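Local coordinates for MW1564 protein (PDB 3NTV) that probably transfers a methyl group from S-adenosylmethionine to a hydroxyl of its substrate, as expected of a putative caffeoyl-CoA O-methyltransferase, at residues 34-39 with 55-60; 61-66 with 171-176; 95-100 with 141-146; 113-118 with 124-129. One frame throughout, in Å; residues are numbered along the deposited sequence. Where two conformers were deposited one is given.

Interaction 1. Residues 34-39 with 55-60. With SO4 (sulfate ion), chain C.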
# COMPACT_ATOMS: atom_id res chain seq x y z
N GLN A 34 -14.70 6.99 -5.83
CA GLN A 34 -16.11 7.33 -5.58
C GLN A 34 -17.13 6.22 -5.92
O GLN A 34 -18.17 6.14 -5.27
CB GLN A 34 -16.50 8.69 -6.18
CG GLN A 34 -15.77 9.89 -5.58
CD GLN A 34 -15.92 10.04 -4.09
OE1 GLN A 34 -16.98 10.37 -3.56
NE2 GLN A 34 -14.83 9.82 -3.37
N HIS A 35 -16.78 5.33 -6.87
CA HIS A 35 -17.59 4.18 -7.27
C HIS A 35 -17.78 3.18 -6.12
O HIS A 35 -18.83 2.54 -6.03
CB HIS A 35 -16.96 3.47 -8.49
CG HIS A 35 -16.72 4.35 -9.68
ND1 HIS A 35 -15.56 5.10 -9.80
CD2 HIS A 35 -17.49 4.55 -10.77
CE1 HIS A 35 -15.66 5.73 -10.96
NE2 HIS A 35 -16.81 5.43 -11.58
N GLN A 36 -16.76 3.04 -5.24
CA GLN A 36 -16.79 2.13 -4.09
C GLN A 36 -17.19 2.79 -2.75
O GLN A 36 -16.87 2.27 -1.68
CB GLN A 36 -15.50 1.27 -3.99
CG GLN A 36 -14.20 2.04 -3.73
CD GLN A 36 -12.97 1.29 -4.18
OE1 GLN A 36 -12.82 0.94 -5.36
NE2 GLN A 36 -12.04 1.06 -3.26
N ASN A 37 -17.95 3.91 -2.83
CA ASN A 37 -18.46 4.63 -1.66
C ASN A 37 -19.47 3.79 -0.89
O ASN A 37 -20.47 3.33 -1.47
CB ASN A 37 -19.15 5.95 -2.09
CG ASN A 37 -18.26 7.17 -2.14
OD1 ASN A 37 -18.74 8.30 -2.21
ND2 ASN A 37 -16.97 6.98 -2.12
N SER A 38 -19.21 3.57 0.41
CA SER A 38 -20.12 2.85 1.29
C SER A 38 -21.09 3.88 1.91
O SER A 38 -20.87 5.08 1.76
CB SER A 38 -19.34 2.10 2.38
OG SER A 38 -18.51 2.96 3.14
N SER A 39 -22.17 3.40 2.57
CA SER A 39 -23.17 4.26 3.23
C SER A 39 -22.56 5.17 4.31
O SER A 39 -23.02 6.30 4.49
CB SER A 39 -24.29 3.42 3.83
OG SER A 39 -23.79 2.33 4.58
N VAL A 55 -9.57 8.99 9.52
CA VAL A 55 -8.55 8.36 8.67
C VAL A 55 -8.72 8.88 7.22
O VAL A 55 -9.85 9.01 6.76
CB VAL A 55 -8.69 6.81 8.76
CG1 VAL A 55 -7.68 6.10 7.86
CG2 VAL A 55 -8.54 6.34 10.21
N ASP A 56 -7.61 9.13 6.52
CA ASP A 56 -7.71 9.60 5.14
C ASP A 56 -8.24 8.53 4.20
O ASP A 56 -8.03 7.33 4.42
CB ASP A 56 -6.40 10.19 4.64
CG ASP A 56 -6.06 11.48 5.35
OD1 ASP A 56 -6.79 12.47 5.16
OD2 ASP A 56 -5.12 11.49 6.16
N ARG A 57 -8.98 8.96 3.18
CA ARG A 57 -9.61 8.05 2.24
C ARG A 57 -8.69 7.04 1.56
O ARG A 57 -9.01 5.85 1.53
CB ARG A 57 -10.42 8.83 1.19
CG ARG A 57 -11.16 7.91 0.21
CD ARG A 57 -12.27 7.10 0.90
NE ARG A 57 -12.88 6.13 -0.01
CZ ARG A 57 -13.92 6.38 -0.80
NH1 ARG A 57 -14.48 7.59 -0.81
NH2 ARG A 57 -14.39 5.44 -1.60
N LEU A 58 -7.57 7.50 0.98
CA LEU A 58 -6.71 6.54 0.27
C LEU A 58 -6.04 5.58 1.23
O LEU A 58 -5.88 4.40 0.91
CB LEU A 58 -5.69 7.27 -0.63
CG LEU A 58 -6.32 8.12 -1.76
CD1 LEU A 58 -5.25 8.80 -2.60
CD2 LEU A 58 -7.23 7.28 -2.66
N THR A 59 -5.70 6.06 2.43
CA THR A 59 -5.11 5.19 3.48
C THR A 59 -6.15 4.13 3.88
O THR A 59 -5.83 2.94 3.96
CB THR A 59 -4.78 6.05 4.72
OG1 THR A 59 -3.64 6.87 4.37
CG2 THR A 59 -4.45 5.20 5.95
N LEU A 60 -7.38 4.55 4.14
CA LEU A 60 -8.44 3.62 4.51
C LEU A 60 -8.66 2.59 3.43
O LEU A 60 -8.75 1.41 3.73
CB LEU A 60 -9.75 4.38 4.77
CG LEU A 60 -10.94 3.48 5.02
CD1 LEU A 60 -11.01 3.08 6.48
CD2 LEU A 60 -12.20 4.10 4.48
S SO4 C . -12.02 7.21 12.78
O1 SO4 C . -12.09 5.73 12.88
O2 SO4 C . -13.33 7.74 13.11
O3 SO4 C . -11.01 7.70 13.75
O4 SO4 C . -11.54 7.54 11.42
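Q34 meets R57 with its amide. NE2 lies 3.4 Å from R57 NH1, but both are donors and no bond joins them. The Q34 amide is turned 60° from the guanidinium plane, and its NE2 donates instead to I30 O in helix 22-33. Next, Q36 brings CG to the edge of the guanidinium, 4.0 Å from R57 NH2; this side chain is poorly ordered. N37 follows at the same kind of place. Its amide sits at the guanidinium edge, near the plane, with CG 4.0 Å from R57 NH1. R57 reaches all three from the first turn of helix 57-70. CG runs anti to the backbone N (chi1 -177°), and the chain then bends at chi2. Its NE forms a salt bridge with D61, one turn further along the same helix. Just before this helix, V55 N donates a nearly straight bond to O4 of the sulfate, 3.1 Å long. A81, I82 and Y84 N and S85 OG, between strand 74-78 and the start of helix 84-90, also bond the sulfate. This matches the place of the glycine-rich loop in Rossmann-fold methyltransferases, so the sulfate, probably from the crystallisation liquor, lies at what is probably the S-adenosylmethionine site.

Interaction 2. Residues 61-66 with 171-176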
# COMPACT_ATOMS: atom_id res chain seq x y z
N ASP A 61 -8.72 3.01 2.15
CA ASP A 61 -8.96 2.05 1.08
C ASP A 61 -7.84 1.03 0.87
O ASP A 61 -8.10 -0.12 0.55
CB ASP A 61 -9.42 2.76 -0.18
CG ASP A 61 -10.83 3.33 -0.06
OD1 ASP A 61 -11.57 2.93 0.88
OD2 ASP A 61 -11.22 4.12 -0.93
N LEU A 62 -6.60 1.44 1.17
CA LEU A 62 -5.49 0.50 1.16
C LEU A 62 -5.66 -0.53 2.29
O LEU A 62 -5.48 -1.73 2.06
CB LEU A 62 -4.14 1.23 1.32
CG LEU A 62 -2.91 0.30 1.54
CD1 LEU A 62 -2.69 -0.66 0.34
CD2 LEU A 62 -1.65 1.15 1.69
N ILE A 63 -6.01 -0.06 3.50
CA ILE A 63 -6.17 -0.97 4.66
C ILE A 63 -7.30 -1.97 4.39
O ILE A 63 -7.15 -3.15 4.70
CB ILE A 63 -6.38 -0.19 5.97
CG1 ILE A 63 -5.13 0.69 6.32
CG2 ILE A 63 -6.64 -1.17 7.13
CD1 ILE A 63 -5.44 1.76 7.40
N LYS A 64 -8.41 -1.51 3.77
CA LYS A 64 -9.52 -2.38 3.41
C LYS A 64 -9.00 -3.48 2.45
O LYS A 64 -9.39 -4.63 2.57
CB LYS A 64 -10.65 -1.57 2.77
CG LYS A 64 -11.32 -0.65 3.80
CD LYS A 64 -12.51 0.11 3.22
CE LYS A 64 -13.75 -0.74 3.02
NZ LYS A 64 -14.87 0.13 2.54
N GLN A 65 -8.11 -3.11 1.49
CA GLN A 65 -7.53 -4.07 0.56
C GLN A 65 -6.65 -5.09 1.31
O GLN A 65 -6.68 -6.27 0.99
CB GLN A 65 -6.73 -3.32 -0.53
CG GLN A 65 -6.46 -4.14 -1.77
CD GLN A 65 -7.56 -4.05 -2.81
OE1 GLN A 65 -7.33 -3.65 -3.95
NE2 GLN A 65 -8.78 -4.44 -2.47
N LEU A 66 -5.90 -4.63 2.33
CA LEU A 66 -5.04 -5.52 3.13
C LEU A 66 -5.92 -6.51 3.91
O LEU A 66 -5.56 -7.68 4.02
CB LEU A 66 -4.17 -4.69 4.10
CG LEU A 66 -3.18 -3.72 3.44
CD1 LEU A 66 -2.43 -2.90 4.48
CD2 LEU A 66 -2.22 -4.44 2.57
N LEU A 171 -0.81 -8.37 11.07
CA LEU A 171 -0.31 -7.06 10.68
C LEU A 171 -0.45 -5.99 11.74
O LEU A 171 -1.50 -5.89 12.38
CB LEU A 171 -1.10 -6.53 9.44
CG LEU A 171 -1.22 -7.44 8.23
CD1 LEU A 171 -2.10 -6.78 7.15
CD2 LEU A 171 0.16 -7.76 7.64
N VAL A 172 0.55 -5.10 11.83
CA VAL A 172 0.44 -3.86 12.60
C VAL A 172 0.43 -2.76 11.54
O VAL A 172 1.40 -2.64 10.76
CB VAL A 172 1.53 -3.59 13.66
CG1 VAL A 172 1.22 -2.28 14.43
CG2 VAL A 172 1.65 -4.75 14.63
N ILE A 173 -0.66 -1.99 11.51
CA ILE A 173 -0.78 -0.86 10.59
C ILE A 173 -0.61 0.41 11.43
O ILE A 173 -1.38 0.66 12.36
CB ILE A 173 -2.15 -0.85 9.86
CG1 ILE A 173 -2.43 -2.19 9.10
CG2 ILE A 173 -2.24 0.38 8.93
CD1 ILE A 173 -1.35 -2.63 8.19
N THR A 174 0.44 1.20 11.14
CA THR A 174 0.66 2.44 11.88
C THR A 174 0.39 3.63 10.98
O THR A 174 1.07 3.82 9.96
CB THR A 174 2.08 2.55 12.49
OG1 THR A 174 2.45 1.36 13.19
CG2 THR A 174 2.19 3.74 13.44
N ASP A 175 -0.59 4.46 11.38
CA ASP A 175 -0.90 5.69 10.67
C ASP A 175 -0.06 6.83 11.23
O ASP A 175 0.45 6.74 12.35
CB ASP A 175 -2.39 6.03 10.80
CG ASP A 175 -2.92 6.98 9.74
OD1 ASP A 175 -2.17 7.28 8.77
OD2 ASP A 175 -4.06 7.46 9.89
N ASN A 176 0.06 7.92 10.45
CA ASN A 176 0.69 9.15 10.87
C ASN A 176 2.18 9.04 11.17
O ASN A 176 2.69 9.75 12.03
CB ASN A 176 -0.11 9.75 12.04
CG ASN A 176 -0.11 11.25 12.11
OD1 ASN A 176 0.22 11.96 11.15
ND2 ASN A 176 -0.47 11.75 13.27
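D61 OD2 accepts from H33 ND1 of helix 22-33 and is salt-bridged to R57 NE one turn back; D61 lies just ahead of I63 and L66, which meet I173. The contact itself is apolar and buried. I63 sets CG1 anti to its carbonyl carbon (chi1 -63°) and then extends. Its CD1 lies 3.8 Å from I173 CG2. The two isoleucine chains lie alongside each other, pointing opposite ways. I173 meets the next turn with its other branch: CD1 is 3.9 Å from L66 CD1. L171, two residues back on the same face of the strand, brings CD1 to within 4.2 Å of L66 CB. The segment axes run antiparallel, 11.3 Å apart at closest approach. The helix thus lies along the strand, with these four side chains filling the layer between. On the same face, strand 143-149 adds selenomethionine M145 and F147 against I63, and strand 225-230 adds I227 against L66. M69 of the second subunit touches both L66 and L171. T174 points to the other face of the sheet, where its OG1 bonds Y204 OH of helix 192-209. Strand 170-175 is therefore sandwiched between helix 57-70 and helix 192-209.

Interaction 3. Residues 95-100 with 141-146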
# COMPACT_ATOMS: atom_id res chain seq x y z
N ASP A 95 -18.45 -11.33 9.03
CA ASP A 95 -17.66 -12.07 10.02
C ASP A 95 -16.48 -11.26 10.60
O ASP A 95 -15.67 -11.80 11.37
CB ASP A 95 -17.20 -13.43 9.47
CG ASP A 95 -16.37 -13.39 8.21
OD1 ASP A 95 -16.02 -12.28 7.76
OD2 ASP A 95 -16.06 -14.48 7.68
N ILE A 96 -16.38 -9.97 10.25
CA ILE A 96 -15.30 -9.14 10.80
C ILE A 96 -15.71 -8.60 12.15
O ILE A 96 -16.84 -8.14 12.32
CB ILE A 96 -14.87 -8.01 9.83
CG1 ILE A 96 -14.05 -8.63 8.68
CG2 ILE A 96 -14.03 -6.89 10.54
CD1 ILE A 96 -13.86 -7.73 7.49
N HIS A 97 -14.78 -8.63 13.09
CA HIS A 97 -14.96 -8.08 14.42
C HIS A 97 -13.95 -6.96 14.60
O HIS A 97 -12.77 -7.16 14.31
CB HIS A 97 -14.70 -9.16 15.51
CG HIS A 97 -14.50 -8.55 16.87
ND1 HIS A 97 -15.58 -8.17 17.65
CD2 HIS A 97 -13.35 -8.12 17.46
CE1 HIS A 97 -15.06 -7.58 18.71
NE2 HIS A 97 -13.72 -7.50 18.63
N VAL A 98 -14.36 -5.84 15.20
CA VAL A 98 -13.42 -4.76 15.50
C VAL A 98 -13.57 -4.42 16.99
O VAL A 98 -14.68 -4.15 17.46
CB VAL A 98 -13.67 -3.49 14.65
CG1 VAL A 98 -12.62 -2.41 14.97
CG2 VAL A 98 -13.67 -3.81 13.15
N THR A 99 -12.44 -4.41 17.71
CA THR A 99 -12.37 -3.91 19.08
C THR A 99 -11.66 -2.56 18.96
O THR A 99 -10.55 -2.49 18.40
CB THR A 99 -11.63 -4.87 20.02
OG1 THR A 99 -12.47 -6.00 20.25
CG2 THR A 99 -11.37 -4.23 21.39
N THR A 100 -12.31 -1.49 19.46
CA THR A 100 -11.74 -0.14 19.43
C THR A 100 -11.61 0.43 20.83
O THR A 100 -12.61 0.49 21.56
CB THR A 100 -12.57 0.80 18.52
OG1 THR A 100 -12.83 0.17 17.27
CG2 THR A 100 -11.86 2.11 18.24
N LYS A 141 -9.45 -12.41 22.57
CA LYS A 141 -9.32 -12.78 21.16
C LYS A 141 -7.88 -12.73 20.74
O LYS A 141 -7.06 -12.04 21.36
CB LYS A 141 -10.08 -11.75 20.29
CG LYS A 141 -11.59 -11.83 20.40
CD LYS A 141 -12.25 -10.61 19.82
CE LYS A 141 -13.70 -10.52 20.21
NZ LYS A 141 -14.52 -11.61 19.61
N VAL A 142 -7.60 -13.43 19.62
CA VAL A 142 -6.32 -13.37 18.91
C VAL A 142 -6.66 -12.46 17.70
O VAL A 142 -7.63 -12.71 16.98
CB VAL A 142 -5.79 -14.77 18.46
CG1 VAL A 142 -4.56 -14.63 17.56
CG2 VAL A 142 -5.45 -15.63 19.68
N TYR A 143 -5.90 -11.38 17.55
CA TYR A 143 -6.16 -10.43 16.46
C TYR A 143 -5.33 -10.72 15.22
O TYR A 143 -4.24 -11.28 15.31
CB TYR A 143 -5.94 -8.98 16.95
CG TYR A 143 -6.88 -8.60 18.06
CD1 TYR A 143 -8.18 -8.16 17.78
CD2 TYR A 143 -6.51 -8.73 19.39
CE1 TYR A 143 -9.10 -7.92 18.81
CE2 TYR A 143 -7.40 -8.46 20.43
CZ TYR A 143 -8.70 -8.07 20.13
OH TYR A 143 -9.58 -7.80 21.16
N ASP A 144 -5.90 -10.37 14.06
CA ASP A 144 -5.24 -10.51 12.76
C ASP A 144 -4.59 -9.21 12.32
O ASP A 144 -3.70 -9.23 11.47
CB ASP A 144 -6.27 -10.92 11.70
CG ASP A 144 -6.99 -12.20 12.06
OD1 ASP A 144 -6.33 -13.13 12.57
OD2 ASP A 144 -8.23 -12.25 11.89
N MSE A 145 -5.01 -8.08 12.92
CA MSE A 145 -4.50 -6.73 12.60
C MSE A 145 -4.67 -5.83 13.82
O MSE A 145 -5.69 -5.90 14.53
CB MSE A 145 -5.30 -6.15 11.39
CG MSE A 145 -4.97 -4.69 11.06
SE MSE A 145 -6.18 -4.05 9.66
CE MSE A 145 -5.22 -4.73 8.13
N ILE A 146 -3.66 -4.98 14.06
CA ILE A 146 -3.67 -3.94 15.07
C ILE A 146 -3.50 -2.62 14.30
O ILE A 146 -2.61 -2.51 13.45
CB ILE A 146 -2.59 -4.15 16.17
CG1 ILE A 146 -2.89 -5.46 16.96
CG2 ILE A 146 -2.56 -2.93 17.12
CD1 ILE A 146 -1.83 -5.89 18.00
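The H97 ring carries K141 on one face and T99 OG1 at its edge, in plane. K141 CE stands 3.5 Å from the ring centroid and 16° off the normal, a CH-pi contact over the face. CE is shifted toward the NE2 rim, 3.4 Å from NE2. The K141 chain bends at chi4 (-66°), which carries NZ across to the ND1 side, 4.1 Å from that atom. Y143 CE1 approaches the H97 ring near its plane, more distantly. The Y143 ring has K141 CB over one face, toward the rim, and T99 OG1 at its edge. K141 thus lies against two rings, with CB on the tyrosine and CE on the histidine.

The T99 and Y143 side chains are roughly perpendicular. T99 OG1 is 3.5 Å from Y143 OH, with no hydrogen bond between them. Each has better partners. T99 OG1 bonds H97 NE2 at 2.5 Å, a short distance to be read with caution; either atom could be the donor. It also bonds R125 NE. Y143 OH bonds V138 O and, weakly, R125 NH2.

The contact bridges strands 97-102 and 143-149, which flank strand 74-78 in the Rossmann-type sheet. T99 and Y143 both touch L76 of that middle strand. The chain turns a corner at D144.

The lysine methylenes over its face, and probably the short contact at NE2, would limit rotation of the histidine ring. The nearby ammonium would probably disfavour a positive charge on H97.

Interaction 4. Residues 113-118 with 124-129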
# COMPACT_ATOMS: atom_id res chain seq x y z
N GLN A 113 -23.13 6.34 19.06
CA GLN A 113 -24.30 6.74 18.28
C GLN A 113 -24.20 6.23 16.84
O GLN A 113 -25.18 5.71 16.31
CB GLN A 113 -24.54 8.26 18.31
CG GLN A 113 -25.89 8.68 17.69
CD GLN A 113 -27.09 7.90 18.18
OE1 GLN A 113 -27.61 7.00 17.49
NE2 GLN A 113 -27.57 8.21 19.37
N ASN A 114 -23.02 6.35 16.23
CA ASN A 114 -22.81 5.87 14.86
C ASN A 114 -23.02 4.35 14.71
O ASN A 114 -23.68 3.92 13.77
CB ASN A 114 -21.46 6.32 14.33
CG ASN A 114 -21.47 7.78 13.92
OD1 ASN A 114 -22.51 8.35 13.57
ND2 ASN A 114 -20.29 8.41 13.94
N LEU A 115 -22.49 3.55 15.67
CA LEU A 115 -22.67 2.10 15.63
C LEU A 115 -24.15 1.74 15.69
O LEU A 115 -24.59 0.82 14.98
CB LEU A 115 -21.90 1.41 16.76
CG LEU A 115 -20.37 1.49 16.75
CD1 LEU A 115 -19.81 0.69 17.90
CD2 LEU A 115 -19.79 0.97 15.45
N ALA A 116 -24.94 2.48 16.51
CA ALA A 116 -26.38 2.25 16.64
C ALA A 116 -27.08 2.63 15.33
O ALA A 116 -27.83 1.82 14.79
CB ALA A 116 -26.96 3.05 17.80
N THR A 117 -26.80 3.85 14.81
CA THR A 117 -27.41 4.40 13.59
C THR A 117 -27.19 3.50 12.38
O THR A 117 -28.14 3.22 11.63
CB THR A 117 -26.92 5.84 13.36
OG1 THR A 117 -27.27 6.64 14.49
CG2 THR A 117 -27.45 6.46 12.08
N TYR A 118 -25.94 3.03 12.21
CA TYR A 118 -25.55 2.21 11.06
C TYR A 118 -25.60 0.70 11.28
O TYR A 118 -25.24 -0.08 10.39
CB TYR A 118 -24.21 2.71 10.48
CG TYR A 118 -24.30 4.14 9.98
CD1 TYR A 118 -24.78 4.44 8.71
CD2 TYR A 118 -24.00 5.21 10.83
CE1 TYR A 118 -24.89 5.75 8.26
CE2 TYR A 118 -24.11 6.53 10.40
CZ TYR A 118 -24.58 6.80 9.12
OH TYR A 118 -24.69 8.10 8.69
N VAL A 124 -18.75 -4.32 16.17
CA VAL A 124 -17.78 -3.41 16.78
C VAL A 124 -17.99 -3.27 18.28
O VAL A 124 -19.10 -2.98 18.72
CB VAL A 124 -17.79 -2.01 16.09
CG1 VAL A 124 -16.74 -1.05 16.68
CG2 VAL A 124 -17.64 -2.14 14.57
N ARG A 125 -16.90 -3.41 19.04
CA ARG A 125 -16.90 -3.28 20.50
C ARG A 125 -16.07 -2.05 20.84
O ARG A 125 -14.91 -1.97 20.43
CB ARG A 125 -16.29 -4.57 21.09
CG ARG A 125 -15.84 -4.53 22.54
CD ARG A 125 -15.45 -5.92 23.02
NE ARG A 125 -14.13 -6.37 22.55
CZ ARG A 125 -13.47 -7.38 23.12
NH1 ARG A 125 -14.00 -8.02 24.16
NH2 ARG A 125 -12.28 -7.75 22.66
N ILE A 126 -16.64 -1.11 21.61
CA ILE A 126 -15.91 0.07 22.06
C ILE A 126 -15.46 -0.20 23.48
O ILE A 126 -16.30 -0.48 24.34
CB ILE A 126 -16.77 1.37 21.97
CG1 ILE A 126 -17.19 1.66 20.52
CG2 ILE A 126 -15.99 2.59 22.60
CD1 ILE A 126 -18.30 2.69 20.40
N ILE A 127 -14.15 -0.12 23.72
CA ILE A 127 -13.59 -0.32 25.05
C ILE A 127 -13.28 1.10 25.55
O ILE A 127 -12.46 1.81 24.97
CB ILE A 127 -12.33 -1.24 25.01
CG1 ILE A 127 -12.64 -2.63 24.40
CG2 ILE A 127 -11.68 -1.38 26.42
CD1 ILE A 127 -13.64 -3.53 25.19
N GLU A 128 -13.94 1.52 26.62
CA GLU A 128 -13.77 2.88 27.12
C GLU A 128 -12.67 3.00 28.16
O GLU A 128 -12.71 2.33 29.18
CB GLU A 128 -15.09 3.37 27.72
CG GLU A 128 -16.23 3.33 26.72
CD GLU A 128 -17.57 3.71 27.33
OE1 GLU A 128 -17.61 4.63 28.17
OE2 GLU A 128 -18.58 3.12 26.90
N GLY A 129 -11.69 3.84 27.88
CA GLY A 129 -10.61 4.05 28.82
C GLY A 129 -9.27 4.29 28.17
O GLY A 129 -9.13 4.27 26.94
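L115, on the last turns of helix 105-117, faces V124 at the start of strand 124-128, with 7.5 Å between their CA atoms. L115 points toward the strand and meets it with both methyl groups. CD2 lies 3.6 Å from V124 CB. CD1 sits 3.7 Å from V124 CG1 and 3.5 Å from I126 CD1. L115 sets CG beside its backbone N (chi1 -65°), and the fork then spreads over two residues of the strand. It lies nearly crosswise to V124 and more obliquely to I126. V124 and I126 both point to this face of the strand, while R125 between them points away.

Helix 105-117 is the connecting helix of a beta-alpha-beta crossover from strand 97-102 to strand 124-128. The two strands are parallel neighbours, and 124-128 is the outermost strand on its side of the sheet within the chain. Such crossovers build the Rossmann-type sheet. M87 of helix 84-90 and E121 of the connecting loop also touch L115. A111 and K112, one turn earlier on the helix, touch I126. On the opposite side of the strand R125 forms a salt bridge with D140.

The helix end carries its own polar bonds. Q113 O accepts twice, from T117 N and from T117 OG1, each at 2.9 Å. The hydroxyl comes from above the carbonyl plane, 45° out of it. At Y118 the chain departs from helical geometry, yet its N still bonds N114 O. T117 CG2 lies over one face of the Y118 ring, and N114 O lies at the ring edge.

Interactions 1 and 2 follow each other on helix 57-70, and both touch the second subunit. Interactions 2, 3 and 4 all reach the same sheet. Interaction 3 is nested in the chain loop closed by interaction 2, and interaction 4 in that closed by interaction 3. Interactions 2 and 3 join through neighbouring strands, with I173 N 2.8 Å from I146 O. Interactions 3 and 4 join likewise, with I127 N 2.7 Å from T100 O. Interactions 2 and 4 do not touch; their nearest atoms are about 12 Å apart. The sulfate on V55 of interaction 1 lies where the cofactor probably binds. Interaction 4 reaches toward interaction 1 through Y118 CE1, 4.2 Å from S39 O.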